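Capsid protein (Macrobrachium rosenbergii nodavirus, PDB 5YKU) forms the virus capsid, its protrusion domain building the dimeric spikes on the particle surface. Local coordinates at residues G35-P38 / N39-F42. Residues are numbered along the deposited sequence; the frame is centred on the assembly and turned at random.
Sequences GLKP and NSKF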
# COMPACT_ATOMS: atom_id res chain seq x y z
N GLY A 35 7.56 3.39 10.53
CA GLY A 35 8.84 2.77 10.52
C GLY A 35 9.67 3.01 9.28
O GLY A 35 10.59 2.25 8.97
N LEU A 36 9.29 3.96 8.45
CA LEU A 36 10.00 4.26 7.18
C LEU A 36 11.07 5.27 7.47
O LEU A 36 10.98 6.02 8.46
CB LEU A 36 9.03 4.83 6.17
CG LEU A 36 7.88 3.95 5.81
CD1 LEU A 36 6.88 4.76 4.94
CD2 LEU A 36 8.32 2.71 5.12
N LYS A 37 12.11 5.34 6.66
CA LYS A 37 13.13 6.35 6.88
C LYS A 37 12.49 7.71 6.73
O LYS A 37 11.94 8.04 5.66
CB LYS A 37 14.33 6.19 5.94
CG LYS A 37 15.46 7.05 6.25
CD LYS A 37 16.70 6.69 5.41
CE LYS A 37 17.88 7.50 5.90
NZ LYS A 37 17.79 8.93 5.77
N PRO A 38 12.62 8.63 7.71
CA PRO A 38 11.97 9.88 7.53
C PRO A 38 12.43 10.64 6.30
O PRO A 38 13.62 10.68 5.96
CB PRO A 38 12.31 10.64 8.80
CG PRO A 38 12.49 9.53 9.83
CD PRO A 38 13.14 8.42 9.10
N ASN A 39 11.45 11.20 5.63
CA ASN A 39 11.67 12.02 4.41
C ASN A 39 12.14 11.23 3.17
O ASN A 39 12.36 11.85 2.14
CB ASN A 39 12.60 13.23 4.67
CG ASN A 39 12.18 13.96 5.93
OD1 ASN A 39 11.09 14.38 6.09
ND2 ASN A 39 13.13 14.00 6.86
N SER A 40 12.24 9.91 3.25
CA SER A 40 12.67 9.16 2.07
C SER A 40 11.50 9.04 1.09
O SER A 40 10.34 9.13 1.45
CB SER A 40 13.18 7.80 2.47
OG SER A 40 14.52 7.91 2.96
N LYS A 41 11.87 8.81 -0.15
CA LYS A 41 10.94 8.66 -1.30
C LYS A 41 10.84 7.18 -1.61
O LYS A 41 11.81 6.44 -1.69
CB LYS A 41 11.48 9.39 -2.49
CG LYS A 41 11.62 10.85 -2.21
CD LYS A 41 12.62 11.47 -3.20
CE LYS A 41 12.68 13.03 -3.22
NZ LYS A 41 13.84 13.46 -4.14
N PHE A 42 9.61 6.75 -1.83
CA PHE A 42 9.23 5.34 -2.00
C PHE A 42 8.28 5.19 -3.13
O PHE A 42 7.54 6.15 -3.57
CB PHE A 42 8.53 4.86 -0.75
CG PHE A 42 9.38 4.92 0.48
CD1 PHE A 42 10.21 3.83 0.77
CD2 PHE A 42 9.37 6.01 1.35
CE1 PHE A 42 11.00 3.84 1.95
CE2 PHE A 42 10.15 6.04 2.47
CZ PHE A 42 10.99 4.95 2.81
O HOH W 1 15.53 10.28 3.96
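Ser40 N donates to Lys37 O over 3.1 Å in a nearly straight bond (N-H...O angle 163°), although the donor stands 35° off the carbonyl plane. Beside this bond Ser40 OG lies against the lysine methylenes, 3.4 Å from Lys37 CB and about as close to Lys37 CG and CD. In the buried part of the contact the Phe42 ring reaches back toward Leu36: Phe42 CZ comes to 3.9 Å from Leu36 CB, while Leu36 CD2 sits over one face of the ring and Lys37 N near its plane at the edge. The hydrogen bond closes a type II beta turn from Lys37 to Ser40, with Pro38 and Asn39 at its corners; Asn39, at the third position, has the positive phi characteristic of such a turn. The turn leads from the loop after strand 26-33 into strand 41-47 of the antiparallel beta domain. One water bridges Lys37, Pro38 and Ser40, donating to Pro38 O at 2.8 Å, accepting from Lys37 NZ and bonding Ser40 OG at 2.8 Å. With CG anti to the backbone N (chi1 -172°), the lysine chain runs out past the serine hydroxyl and bends at its last torsion, where NZ also bonds Asn124 O. Farther out, Ile117 packs against both Leu36 and Phe42, the Phe42 and Phe88 rings meet with their planes nearly parallel, and backbone bonds from Asn39 to Asn91 and Ser40 to Ala90 tie the turn to the loop that follows strand 81-89.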